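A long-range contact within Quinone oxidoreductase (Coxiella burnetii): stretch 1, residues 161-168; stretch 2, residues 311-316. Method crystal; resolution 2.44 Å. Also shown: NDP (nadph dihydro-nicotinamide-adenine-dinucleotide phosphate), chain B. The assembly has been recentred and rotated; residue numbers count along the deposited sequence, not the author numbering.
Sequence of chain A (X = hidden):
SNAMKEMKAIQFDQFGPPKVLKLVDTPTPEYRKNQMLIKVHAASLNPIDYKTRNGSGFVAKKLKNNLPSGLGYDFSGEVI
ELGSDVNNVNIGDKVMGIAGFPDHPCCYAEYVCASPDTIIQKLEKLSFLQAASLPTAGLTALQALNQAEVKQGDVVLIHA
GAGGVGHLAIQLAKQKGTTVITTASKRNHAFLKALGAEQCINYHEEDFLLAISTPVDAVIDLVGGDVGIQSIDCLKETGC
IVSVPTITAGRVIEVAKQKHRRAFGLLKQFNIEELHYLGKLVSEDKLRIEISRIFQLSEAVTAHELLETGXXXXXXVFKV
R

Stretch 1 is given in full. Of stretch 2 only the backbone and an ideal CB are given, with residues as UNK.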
# COMPACT_ATOMS: atom_id res chain seq x y z
N GLY A 161 -7.40 -9.88 4.10
CA GLY A 161 -6.89 -10.44 2.86
C GLY A 161 -7.44 -9.83 1.58
O GLY A 161 -6.80 -9.92 0.55
N ALA A 162 -8.62 -9.22 1.65
CA ALA A 162 -9.30 -8.72 0.45
C ALA A 162 -8.86 -7.31 0.05
O ALA A 162 -9.22 -6.83 -1.02
CB ALA A 162 -10.82 -8.76 0.65
N GLY A 163 -8.07 -6.65 0.90
CA GLY A 163 -7.70 -5.25 0.70
C GLY A 163 -6.48 -5.03 -0.17
O GLY A 163 -5.99 -5.95 -0.84
N GLY A 164 -5.98 -3.80 -0.14
CA GLY A 164 -4.86 -3.38 -0.97
C GLY A 164 -3.66 -4.29 -0.83
O GLY A 164 -3.26 -4.95 -1.79
N VAL A 165 -3.08 -4.32 0.37
CA VAL A 165 -1.89 -5.14 0.62
C VAL A 165 -2.25 -6.62 0.64
O VAL A 165 -1.55 -7.42 0.04
CB VAL A 165 -1.23 -4.78 1.97
CG1 VAL A 165 -0.08 -5.74 2.29
CG2 VAL A 165 -0.73 -3.34 1.95
N GLY A 166 -3.35 -6.95 1.31
CA GLY A 166 -3.74 -8.34 1.55
C GLY A 166 -3.85 -9.21 0.31
O GLY A 166 -3.25 -10.29 0.25
N HIS A 167 -4.60 -8.74 -0.69
CA HIS A 167 -4.88 -9.56 -1.87
C HIS A 167 -3.61 -9.89 -2.65
O HIS A 167 -3.54 -10.94 -3.30
CB HIS A 167 -5.95 -8.92 -2.77
CG HIS A 167 -5.44 -7.90 -3.74
ND1 HIS A 167 -5.06 -6.63 -3.36
CD2 HIS A 167 -5.32 -7.94 -5.09
CE1 HIS A 167 -4.69 -5.94 -4.43
NE2 HIS A 167 -4.84 -6.72 -5.49
N LEU A 168 -2.61 -9.02 -2.55
CA LEU A 168 -1.30 -9.27 -3.15
C LEU A 168 -0.51 -10.26 -2.30
O LEU A 168 0.09 -11.20 -2.83
CB LEU A 168 -0.53 -7.96 -3.33
CG LEU A 168 -1.10 -7.01 -4.39
CD1 LEU A 168 -0.31 -5.70 -4.46
CD2 LEU A 168 -1.12 -7.68 -5.76
N UNK A 311 -13.36 -1.17 3.93
CA UNK A 311 -13.89 -2.34 3.23
C UNK A 311 -13.66 -2.33 1.71
O UNK A 311 -14.36 -2.99 0.95
CB UNK A 311 -15.39 -2.45 3.51
N UNK A 312 -12.64 -1.61 1.27
CA UNK A 312 -12.26 -1.63 -0.13
C UNK A 312 -11.64 -2.99 -0.46
O UNK A 312 -10.75 -3.47 0.24
CB UNK A 312 -11.29 -0.49 -0.45
N UNK A 313 -12.14 -3.61 -1.53
CA UNK A 313 -11.53 -4.81 -2.08
C UNK A 313 -10.48 -4.34 -3.08
O UNK A 313 -10.79 -3.51 -3.94
CB UNK A 313 -12.56 -5.73 -2.73
N UNK A 314 -9.25 -4.83 -2.94
CA UNK A 314 -8.16 -4.42 -3.83
C UNK A 314 -7.79 -2.94 -3.73
O UNK A 314 -7.61 -2.41 -2.63
CB UNK A 314 -8.54 -4.74 -5.28
N UNK A 315 -7.68 -2.28 -4.88
CA UNK A 315 -7.15 -0.92 -4.95
C UNK A 315 -8.12 0.06 -5.57
O UNK A 315 -8.86 -0.29 -6.50
CB UNK A 315 -5.84 -0.91 -5.74
N UNK A 316 -8.13 1.28 -5.03
CA UNK A 316 -8.77 2.42 -5.67
C UNK A 316 -7.67 3.20 -6.36
O UNK A 316 -6.54 3.27 -5.86
CB UNK A 316 -9.54 3.29 -4.67
PA NDP B . -7.21 -1.54 2.89
O1A NDP B . -8.08 -0.38 3.17
O2A NDP B . -7.03 -1.73 1.44
O5B NDP B . -7.85 -2.87 3.51
C5B NDP B . -9.25 -3.07 3.43
C4B NDP B . -9.59 -4.50 3.81
O4B NDP B . -9.55 -4.64 5.22
C3B NDP B . -10.99 -4.94 3.39
O3B NDP B . -10.89 -5.85 2.31
C2B NDP B . -11.60 -5.59 4.63
O2B NDP B . -12.13 -6.87 4.38
C1B NDP B . -10.42 -5.68 5.58
N9A NDP B . -10.77 -5.53 7.01
C8A NDP B . -11.30 -4.42 7.61
N7A NDP B . -11.45 -4.67 8.93
C5A NDP B . -11.02 -5.93 9.17
C6A NDP B . -10.96 -6.68 10.34
N6A NDP B . -11.38 -6.15 11.48
N1A NDP B . -10.48 -7.97 10.30
C2A NDP B . -10.04 -8.50 9.09
N3A NDP B . -10.10 -7.75 7.93
C4A NDP B . -10.58 -6.48 7.97
O3 NDP B . -5.80 -1.39 3.65
PN NDP B . -4.35 -1.79 3.07
O1N NDP B . -3.94 -0.80 2.05
O2N NDP B . -4.26 -3.22 2.74
O5D NDP B . -3.47 -1.52 4.39
C5D NDP B . -3.76 -2.14 5.62
C4D NDP B . -3.05 -1.40 6.76
O4D NDP B . -1.65 -1.46 6.57
C3D NDP B . -3.45 0.06 6.80
O3D NDP B . -3.71 0.44 8.14
C2D NDP B . -2.26 0.80 6.23
O2D NDP B . -2.12 2.11 6.75
C1D NDP B . -1.11 -0.15 6.61
N1N NDP B . 0.09 -0.06 5.74
C2N NDP B . 1.31 0.09 6.35
C3N NDP B . 2.49 0.23 5.62
C7N NDP B . 3.82 0.39 6.30
O7N NDP B . 4.97 0.55 5.50
N7N NDP B . 3.88 0.39 7.63
C4N NDP B . 2.40 0.22 4.12
C5N NDP B . 1.04 0.05 3.52
C6N NDP B . -0.05 -0.09 4.37
P2B NDP B . -13.72 -7.13 4.38
O1X NDP B . -13.97 -8.50 3.80
O2X NDP B . -14.41 -6.10 3.52
O3X NDP B . -14.29 -7.09 5.77

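Position 311 points its CA-to-CB bond away from stretch 1, and nothing of that stretch lies within 5.5 Å of the ideal CB. Stretch 1 therefore sets no preference. The 2'-phosphate of NDP is nearby, so a polar or basic side chain would be plausible, among many others. The residue is H311. Its ring meets the phosphate at the edge, with H311 CD2 3.1 Å from NDP O2X.

At position 312 the bond runs sideways and the ideal CB again finds no partner in stretch 1. Many side chains would fit. The contact here is made by the backbone carbonyl. The residue is V312, chi1 t. V312 O accepts a hydrogen bond from NDP O3B at 3.2 Å and receives a CA-H...O contact from G163 CA at 3.6 Å.

Position 313 points away overall, but its ideal CB sits 3.9 Å from A162 O. The extended backbone, phi/psi -88/128, suits most residues, and a long chain could leave the contact freely. The residue is R313. Its side chain extends with chi1 and chi2 both t, and its guanidinium makes no contact with stretch 1. R313 CA gives a CA-H...O contact to A162 O at 3.2 Å.

Position 314 is the centre of the contact. Phi is +64° and psi -131°; the positive phi by itself favours glycine. An ideal CB would point away from stretch 1, 4.1 Å from H167 CE1. The residue is G314. G314 N donates a hydrogen bond to A162 O, 2.8 Å with an angle of 164°. G314 CA lies over one face of the H167 ring, 4.1 Å from the centroid, a CH-pi contact. H167 ND1 is itself hydrogen-bonded to G163 O at 2.8 Å, which helps hold the ring in place. G314 O comes within 3.3 Å of G164 N, but the angle is poor; G164 N donates instead to NDP O2A at 2.8 Å.

Position 315 begins a strand and points sideways. Its ideal CB is 5.3 Å from H167 CE1 and 5.5 Å from G164 CA. A long or medium side chain, aliphatic or basic, could reach these atoms. The residue is K315, with chi1 to chi3 all m. K315 CD packs 3.8 Å from G164 CA, where stretch 1 has no side chain. NZ is hydrogen-bonded elsewhere in the structure.

Position 316 is out of reach, so stretch 1 gives no guidance. The residue is L316.

Stretch 2 (311-316) HVRGKL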
# COMPACT_ATOMS: atom_id res chain seq x y z
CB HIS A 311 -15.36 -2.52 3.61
CG HIS A 311 -15.54 -2.93 5.03
ND1 HIS A 311 -16.12 -2.12 5.98
CD2 HIS A 311 -15.16 -4.06 5.69
CE1 HIS A 311 -16.11 -2.73 7.15
NE2 HIS A 311 -15.54 -3.91 7.00
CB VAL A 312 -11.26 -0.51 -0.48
CG1 VAL A 312 -10.75 -0.68 -1.89
CG2 VAL A 312 -11.92 0.83 -0.31
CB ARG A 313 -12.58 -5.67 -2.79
CG ARG A 313 -12.04 -6.97 -3.36
CD ARG A 313 -12.94 -7.57 -4.42
NE ARG A 313 -14.14 -8.17 -3.85
CZ ARG A 313 -14.89 -9.09 -4.46
NH1 ARG A 313 -14.58 -9.51 -5.69
NH2 ARG A 313 -15.95 -9.59 -3.85
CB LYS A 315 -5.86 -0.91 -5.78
CG LYS A 315 -4.66 -1.61 -5.15
CD LYS A 315 -4.17 -0.95 -3.86
CE LYS A 315 -3.65 0.47 -4.08
NZ LYS A 315 -3.05 1.03 -2.83
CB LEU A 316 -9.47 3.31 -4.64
CG LEU A 316 -10.50 2.68 -3.70
CD1 LEU A 316 -11.06 3.74 -2.76
CD2 LEU A 316 -11.62 1.99 -4.48
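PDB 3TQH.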